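Side-chain contacts in protein SSD1 (Saccharomyces cerevisiae S288C, PDB 7AM1), which binds regulatory elements in mRNA untranslated regions and can repress translation, being a non-enzymatic pseudonuclease of the RNase II family with a part in the cell cycle: residues A248-T253 / F283-K288; K35-A40 / K178-E183; G761-L766 / K800-S805. All blocks are in the same frame, centred on the assembly; numbering follows the deposited sequence.

Contact 1: residues A248-T253 / F283-K288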
# COMPACT_ATOMS: atom_id res chain seq x y z
N ALA A 248 10.08 -31.92 -0.83
CA ALA A 248 10.72 -30.81 -0.15
C ALA A 248 9.68 -29.71 0.05
O ALA A 248 8.83 -29.48 -0.82
CB ALA A 248 11.91 -30.28 -0.94
N TRP A 249 9.74 -29.04 1.20
CA TRP A 249 8.70 -28.09 1.59
C TRP A 249 9.15 -26.67 1.30
O TRP A 249 10.18 -26.21 1.82
CB TRP A 249 8.34 -28.28 3.06
CG TRP A 249 7.55 -29.53 3.27
CD1 TRP A 249 8.00 -30.72 3.77
CD2 TRP A 249 6.17 -29.72 2.94
NE1 TRP A 249 6.98 -31.64 3.78
CE2 TRP A 249 5.85 -31.05 3.28
CE3 TRP A 249 5.18 -28.90 2.40
CZ2 TRP A 249 4.57 -31.57 3.09
CZ3 TRP A 249 3.91 -29.42 2.22
CH2 TRP A 249 3.61 -30.75 2.56
N PHE A 250 8.39 -25.98 0.45
CA PHE A 250 8.64 -24.58 0.12
C PHE A 250 7.78 -23.71 1.03
O PHE A 250 6.56 -23.90 1.12
CB PHE A 250 8.32 -24.30 -1.35
CG PHE A 250 8.51 -22.87 -1.76
CD1 PHE A 250 9.74 -22.42 -2.22
CD2 PHE A 250 7.46 -21.97 -1.71
CE1 PHE A 250 9.92 -21.09 -2.61
CE2 PHE A 250 7.62 -20.64 -2.10
CZ PHE A 250 8.86 -20.20 -2.55
N LYS A 251 8.43 -22.78 1.73
CA LYS A 251 7.74 -21.89 2.67
C LYS A 251 7.66 -20.49 2.07
O LYS A 251 8.69 -19.80 1.99
CB LYS A 251 8.48 -21.86 4.01
CG LYS A 251 7.93 -20.85 5.00
N PRO A 252 6.49 -20.04 1.61
CA PRO A 252 6.40 -18.69 1.04
C PRO A 252 6.63 -17.61 2.09
O PRO A 252 6.12 -17.70 3.21
CB PRO A 252 4.97 -18.63 0.48
CG PRO A 252 4.50 -20.07 0.39
CD PRO A 252 5.21 -20.77 1.51
N THR A 253 7.38 -16.57 1.71
CA THR A 253 7.46 -15.40 2.57
C THR A 253 6.10 -14.75 2.73
O THR A 253 5.80 -14.16 3.77
CB THR A 253 8.48 -14.39 2.03
OG1 THR A 253 7.99 -13.83 0.80
CG2 THR A 253 9.81 -15.06 1.77
N PHE A 283 14.25 -19.09 -3.06
CA PHE A 283 13.77 -19.68 -4.30
C PHE A 283 12.45 -19.02 -4.69
O PHE A 283 11.77 -18.41 -3.88
CB PHE A 283 13.58 -21.19 -4.16
CG PHE A 283 14.85 -21.94 -3.86
CD1 PHE A 283 15.26 -22.11 -2.55
CD2 PHE A 283 15.63 -22.46 -4.87
CE1 PHE A 283 16.42 -22.80 -2.25
CE2 PHE A 283 16.80 -23.16 -4.57
CZ PHE A 283 17.19 -23.32 -3.26
N VAL A 284 12.11 -19.17 -5.97
CA VAL A 284 10.79 -18.79 -6.47
C VAL A 284 10.07 -20.07 -6.86
O VAL A 284 10.65 -20.94 -7.52
CB VAL A 284 10.89 -17.82 -7.65
CG1 VAL A 284 9.50 -17.45 -8.15
CG2 VAL A 284 11.64 -16.56 -7.24
N ALA A 285 8.81 -20.20 -6.44
CA ALA A 285 8.00 -21.38 -6.72
C ALA A 285 6.66 -20.97 -7.31
O ALA A 285 6.24 -19.81 -7.22
CB ALA A 285 7.80 -22.21 -5.45
N SER A 286 5.98 -21.94 -7.91
CA SER A 286 4.62 -21.77 -8.40
C SER A 286 3.78 -22.96 -7.95
O SER A 286 4.30 -24.05 -7.73
CB SER A 286 4.57 -21.65 -9.94
OG SER A 286 5.16 -20.44 -10.38
N ILE A 287 2.48 -22.73 -7.81
CA ILE A 287 1.55 -23.78 -7.42
C ILE A 287 0.98 -24.41 -8.69
O ILE A 287 0.42 -23.71 -9.54
CB ILE A 287 0.44 -23.23 -6.52
CG1 ILE A 287 1.02 -22.85 -5.15
CG2 ILE A 287 -0.68 -24.24 -6.37
CD1 ILE A 287 0.04 -22.13 -4.24
N LYS A 288 1.11 -25.73 -8.80
CA LYS A 288 0.71 -26.47 -9.99
C LYS A 288 -0.63 -27.18 -9.83
O LYS A 288 -1.42 -27.23 -10.77
CB LYS A 288 1.79 -27.48 -10.37
CG LYS A 288 2.14 -27.44 -11.85
CD LYS A 288 2.96 -28.64 -12.28
CE LYS A 288 3.23 -28.62 -13.78
NZ LYS A 288 4.04 -29.78 -14.23
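Inside the second cold-shock domain, an OB-type fold, the ring of Phe250 on strand 247-252 lies flat against the methyl group of Ala285 on strand 281-289. The CH-pi geometry is nearly ideal: CB of Ala285 stands 3.5 Å from the centroid of the Phe250 ring and only 3° off its normal. Because the methyl is centred, CZ of Phe250 lies 3.7 Å from Ala285 CB and the other ring carbons are at almost the same separation, so the methyl meets the ring as a whole and not one corner of it. CG of Phe250 is anti to the backbone N (chi1 179°), which carries the ring across to the second strand. The edge of the ring, not its face, meets Phe283, whose carbonyl O sits in the ring plane, 3.5 Å from Phe250 CE1, consistent with a weak electrostatic attraction to the ring hydrogens. Phe283 adds its CB, 4.0 Å from Phe250 CE1, while its own ring leads away. In the five-stranded antiparallel sheet, strand 221-226 lies between these two strands, and the axes of segments 248-252 and 283-288 cross at 100° and come within 8.5 Å. The steep angle is consistent with a curled sheet whose side chains meet across its inner side. The touching residues are buried; Leu225 of the intervening strand and Ile260 and Ile262 of strand 260-263 also pack on Phe250. With an alanine at Phe250, the methyl of Ala285 would probably lose the ring face it rests on, and a gap would open where Leu225, Ile260 and Ile262 now pack. Phe283 itself packs on Leu225 and on Glu304 of strand 298-307.

Contact 2: residues K35-A40 / K178-E183; sequences KNRSDA and KNDDVE
Lys35 and Arg37, in the loop joining strands 26-32 and 39-43 of what is probably the first cold-shock (OB-type) domain, reach two successive acidic residues of helix 175-186, Asp181 and Asp180. Among the charged pairs, Lys35 NZ forms a salt bridge of 3.6 Å with Asp181 OD1. The lysine crosses the aspartate at about a right angle; its chain, bent at chi2 and chi4, is laid across the carboxylate with CD and CE both near OD1, Lys35 CE being 3.4 Å from Asp181 OD1. Both ends have further partners: Lys35 NZ is bridged to Glu185, and Asp181 OD2 to Arg173. The second pair is looser. Arg37 NH2 and Asp180 OD1 are 3.7 Å apart, a long salt bridge; OD2 of Asp180 lies over one face of the guanidinium, the two planes are 40° apart, and no hydrogen bond forms between the groups. Consistent with this, Arg37 NH2 is buried without a hydrogen-bond partner, although Glu183 OE1, 4.5 Å from it, may add to the attraction. Within the loop, hydrogen bonds close the turn that carries Arg37. Asn36 to Asp39 form a type I beta turn, closed by Asp39 N to Asn36 O at 3.1 Å. Alongside it, Ser38 OG donates to Asn36 OD1 at 2.7 Å, approaching from 36° above the carbonyl plane.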
# COMPACT_ATOMS: atom_id res chain seq x y z
N LYS A 35 -3.22 -12.85 9.88
CA LYS A 35 -3.02 -13.16 11.29
C LYS A 35 -3.46 -14.58 11.60
O LYS A 35 -2.67 -15.40 12.09
CB LYS A 35 -3.76 -12.15 12.16
CG LYS A 35 -2.90 -11.00 12.66
CD LYS A 35 -1.79 -11.50 13.58
CE LYS A 35 -0.98 -10.35 14.18
NZ LYS A 35 -1.55 -9.88 15.47
N ASN A 36 -4.72 -14.90 11.34
CA ASN A 36 -5.26 -16.25 11.57
C ASN A 36 -5.49 -16.88 10.20
O ASN A 36 -6.57 -16.76 9.62
CB ASN A 36 -6.54 -16.19 12.40
CG ASN A 36 -7.11 -17.57 12.68
OD1 ASN A 36 -6.43 -18.58 12.53
ND2 ASN A 36 -8.38 -17.61 13.09
N ARG A 37 -4.47 -17.57 9.70
CA ARG A 37 -4.47 -18.09 8.34
C ARG A 37 -5.47 -19.23 8.14
O ARG A 37 -5.71 -19.62 6.99
CB ARG A 37 -3.07 -18.57 7.98
CG ARG A 37 -2.00 -17.50 8.15
CD ARG A 37 -0.66 -18.12 8.46
NE ARG A 37 0.29 -17.16 9.01
CZ ARG A 37 1.49 -17.48 9.47
NH1 ARG A 37 1.89 -18.74 9.45
NH2 ARG A 37 2.30 -16.54 9.96
N SER A 38 -6.04 -19.78 9.21
CA SER A 38 -7.04 -20.82 9.07
C SER A 38 -8.38 -20.28 8.58
O SER A 38 -9.23 -21.07 8.17
CB SER A 38 -7.24 -21.56 10.40
OG SER A 38 -7.76 -20.69 11.39
N ASP A 39 -8.58 -18.97 8.63
CA ASP A 39 -9.83 -18.36 8.22
C ASP A 39 -9.61 -17.47 7.01
O ASP A 39 -8.48 -17.10 6.66
CB ASP A 39 -10.44 -17.55 9.37
CG ASP A 39 -10.73 -18.40 10.59
OD1 ASP A 39 -10.87 -19.63 10.43
OD2 ASP A 39 -10.82 -17.83 11.70
N ALA A 40 -10.71 -17.10 6.37
CA ALA A 40 -10.68 -16.28 5.17
C ALA A 40 -12.02 -15.59 5.04
O ALA A 40 -13.02 -16.00 5.63
CB ALA A 40 -10.37 -17.12 3.93
N LYS A 178 3.36 -16.46 19.08
CA LYS A 178 4.36 -15.40 19.20
C LYS A 178 5.24 -15.35 17.96
O LYS A 178 5.47 -14.27 17.40
CB LYS A 178 5.19 -15.64 20.46
CG LYS A 178 6.28 -14.62 20.72
CD LYS A 178 6.93 -14.82 22.09
CE LYS A 178 6.07 -14.24 23.21
NZ LYS A 178 6.82 -14.13 24.50
N ASN A 179 5.70 -16.51 17.49
CA ASN A 179 6.56 -16.54 16.31
C ASN A 179 5.84 -15.98 15.09
O ASN A 179 6.40 -15.16 14.35
CB ASN A 179 7.02 -17.97 16.02
CG ASN A 179 8.05 -18.46 17.00
OD1 ASN A 179 8.46 -17.74 17.92
ND2 ASN A 179 8.49 -19.69 16.81
N ASP A 180 4.60 -16.42 14.86
CA ASP A 180 3.84 -15.93 13.71
C ASP A 180 3.58 -14.44 13.81
O ASP A 180 3.67 -13.71 12.82
CB ASP A 180 2.52 -16.69 13.59
CG ASP A 180 2.72 -18.14 13.16
OD1 ASP A 180 3.83 -18.50 12.72
OD2 ASP A 180 1.74 -18.91 13.26
N ASP A 181 3.26 -13.95 15.02
CA ASP A 181 2.94 -12.54 15.20
C ASP A 181 4.12 -11.65 14.84
O ASP A 181 3.95 -10.60 14.20
CB ASP A 181 2.50 -12.28 16.64
CG ASP A 181 1.04 -12.63 16.89
OD1 ASP A 181 0.31 -12.91 15.92
OD2 ASP A 181 0.63 -12.63 18.07
N VAL A 182 5.33 -12.03 15.25
CA VAL A 182 6.49 -11.19 14.98
C VAL A 182 6.64 -10.97 13.48
O VAL A 182 6.98 -9.87 13.02
CB VAL A 182 7.77 -11.80 15.59
CG1 VAL A 182 8.98 -10.95 15.25
CG2 VAL A 182 7.64 -11.93 17.10
N GLU A 183 6.37 -12.01 12.68
CA GLU A 183 6.45 -11.86 11.23
C GLU A 183 5.27 -11.06 10.68
O GLU A 183 5.46 -10.08 9.95
CB GLU A 183 6.53 -13.23 10.56
CG GLU A 183 7.81 -13.99 10.87
CD GLU A 183 7.84 -15.36 10.22
OE1 GLU A 183 6.77 -15.98 10.09
OE2 GLU A 183 8.93 -15.79 9.80

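Contact 3: residues G761-L766 / K800-S805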
# COMPACT_ATOMS: atom_id res chain seq x y z
N GLY A 761 2.11 -7.66 26.05
CA GLY A 761 2.40 -7.79 27.47
C GLY A 761 3.33 -8.95 27.77
O GLY A 761 4.18 -8.86 28.66
N ASP A 762 3.20 -10.05 27.02
CA ASP A 762 4.03 -11.22 27.25
C ASP A 762 5.45 -11.06 26.74
O ASP A 762 6.21 -12.03 26.74
CB ASP A 762 3.39 -12.46 26.62
CG ASP A 762 3.30 -12.38 25.11
OD1 ASP A 762 3.95 -11.50 24.52
OD2 ASP A 762 2.57 -13.20 24.52
N GLN A 763 5.83 -9.87 26.28
CA GLN A 763 7.22 -9.58 25.96
C GLN A 763 7.79 -8.50 26.87
O GLN A 763 8.92 -8.04 26.65
CB GLN A 763 7.35 -9.19 24.49
CG GLN A 763 7.10 -10.38 23.57
CD GLN A 763 7.19 -10.03 22.10
OE1 GLN A 763 6.63 -9.03 21.65
NE2 GLN A 763 7.89 -10.86 21.33
N LEU A 764 7.05 -8.10 27.90
CA LEU A 764 7.47 -7.11 28.86
C LEU A 764 7.67 -7.74 30.24
O LEU A 764 6.97 -8.70 30.59
CB LEU A 764 6.43 -5.99 28.96
CG LEU A 764 6.10 -5.27 27.65
CD1 LEU A 764 4.98 -4.26 27.84
CD2 LEU A 764 7.35 -4.59 27.10
N PRO A 765 8.61 -7.23 31.04
CA PRO A 765 8.80 -7.77 32.39
C PRO A 765 7.69 -7.35 33.34
O PRO A 765 7.85 -6.40 34.12
CB PRO A 765 10.15 -7.19 32.81
CG PRO A 765 10.23 -5.88 32.06
CD PRO A 765 9.56 -6.15 30.73
N LEU A 766 6.56 -8.05 33.28
CA LEU A 766 5.38 -7.71 34.05
C LEU A 766 5.11 -8.76 35.13
O LEU A 766 5.53 -9.91 35.03
CB LEU A 766 4.15 -7.60 33.14
CG LEU A 766 4.23 -6.61 31.98
CD1 LEU A 766 2.94 -6.67 31.16
CD2 LEU A 766 4.48 -5.20 32.48
N LYS A 800 12.81 -23.29 20.01
CA LYS A 800 11.71 -23.14 19.07
C LYS A 800 11.27 -21.69 18.90
O LYS A 800 10.46 -21.40 18.01
CB LYS A 800 10.51 -23.97 19.53
N SER A 801 11.76 -20.79 19.74
CA SER A 801 11.40 -19.38 19.63
C SER A 801 12.10 -18.73 18.44
O SER A 801 13.23 -19.07 18.09
CB SER A 801 11.77 -18.64 20.91
OG SER A 801 11.44 -17.26 20.82
N TYR A 802 11.40 -17.77 17.82
CA TYR A 802 11.99 -16.95 16.78
C TYR A 802 13.27 -16.27 17.26
O TYR A 802 14.17 -15.99 16.45
CB TYR A 802 11.00 -15.86 16.35
CG TYR A 802 10.92 -14.76 17.37
CD1 TYR A 802 10.17 -14.92 18.52
CD2 TYR A 802 11.63 -13.58 17.21
CE1 TYR A 802 10.11 -13.93 19.49
CE2 TYR A 802 11.58 -12.58 18.16
CZ TYR A 802 10.82 -12.76 19.30
OH TYR A 802 10.76 -11.77 20.26
N ARG A 803 13.37 -15.99 18.56
CA ARG A 803 14.55 -15.31 19.09
C ARG A 803 15.83 -16.06 18.76
O ARG A 803 16.88 -15.43 18.56
CB ARG A 803 14.43 -15.14 20.60
CG ARG A 803 15.38 -14.10 21.17
CD ARG A 803 15.17 -13.92 22.66
NE ARG A 803 14.18 -12.87 22.90
CZ ARG A 803 14.46 -11.57 22.88
NH1 ARG A 803 15.69 -11.16 22.64
NH2 ARG A 803 13.49 -10.69 23.10
N ASN A 804 15.77 -17.39 18.72
CA ASN A 804 16.98 -18.18 18.48
C ASN A 804 17.58 -17.89 17.12
O ASN A 804 18.79 -18.05 16.93
CB ASN A 804 16.64 -19.66 18.60
CG ASN A 804 17.81 -20.49 19.08
OD1 ASN A 804 18.49 -20.14 20.04
ND2 ASN A 804 18.05 -21.61 18.40
N SER A 805 16.77 -17.46 16.16
CA SER A 805 17.22 -17.13 14.82
C SER A 805 17.53 -15.65 14.63
O SER A 805 17.87 -15.24 13.52
CB SER A 805 16.16 -17.57 13.80
OG SER A 805 14.97 -16.83 13.96
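The carbonyl O of Tyr802, whose ring ends against Gln763, is gripped by two donors of Ser805: OG at 2.7 Å from Tyr802 O, in the carbonyl plane and on a lone pair, and the backbone N at 3.0 Å from the same oxygen. This double hold belongs to the compact 3-10 segment 802-805. Just before it, Ser801 OG accepts from Arg803 N at 3.2 Å with an N-H...O angle of 163°, which defines an ST turn. The contact itself is small, burying 55 Å², and spans backbones whose nearest CA atoms, those of Gln763 and Arg803, are 11.6 Å apart. Gln763 and Tyr802 come from opposite directions, and Gln763 NE2 stops 3.2 Å from Tyr802 OH. The angle there is too poor for a hydrogen bond; the amide and ring planes are 59° apart, and NE2 lies oblique to the ring. NE2 is satisfied instead by Glu796, to whose OE2 it donates, and the same carboxylate forms a salt bridge with Arg803 NE. Glu796 thus serves both segments as a shared polar partner. Tyr802 CG sits between the backbone N and the carbonyl carbon (chi1 76°), a placement that directs the ring toward the glutamine. On the other side, the turn from Gly761 to Leu764 is closed by Leu764 N to Gly761 O at 3.1 Å, and Pro765 centres an inverse gamma turn. Both segments fall in the DIS3L2-type C-terminal region, of the OB clan. Segment 761-766 links strand 755-760 to strand 766-772, members of different sheets, while 800-805 lies in the loop between strand 777-782 and helix 814-827; helix 175-186 packs against both through Lys178, and against Tyr802 through Val182 as well.

Burial alone does not set the chemistry: contacts 1 and 3 are both buried, yet one is apolar ring-and-methyl packing within a cold-shock domain and the other a close polar approach, not itself a hydrogen bond, whose two segments share Glu796. Contact 2, partly exposed, pairs charges between a loop and a helix. Helix 175-186 provides one segment of contact 2 and packs against both segments of contact 3. Its Asn179 bonds to the 800-805 loop, ND2 2.9 Å from Lys800 O and OD1 2.9 Å from Tyr802 N. The centres of contacts 2 and 3 are about 16 Å apart. The nearest atoms of contact 1 are about 7 Å from contact 2 and about 12 Å from contact 3.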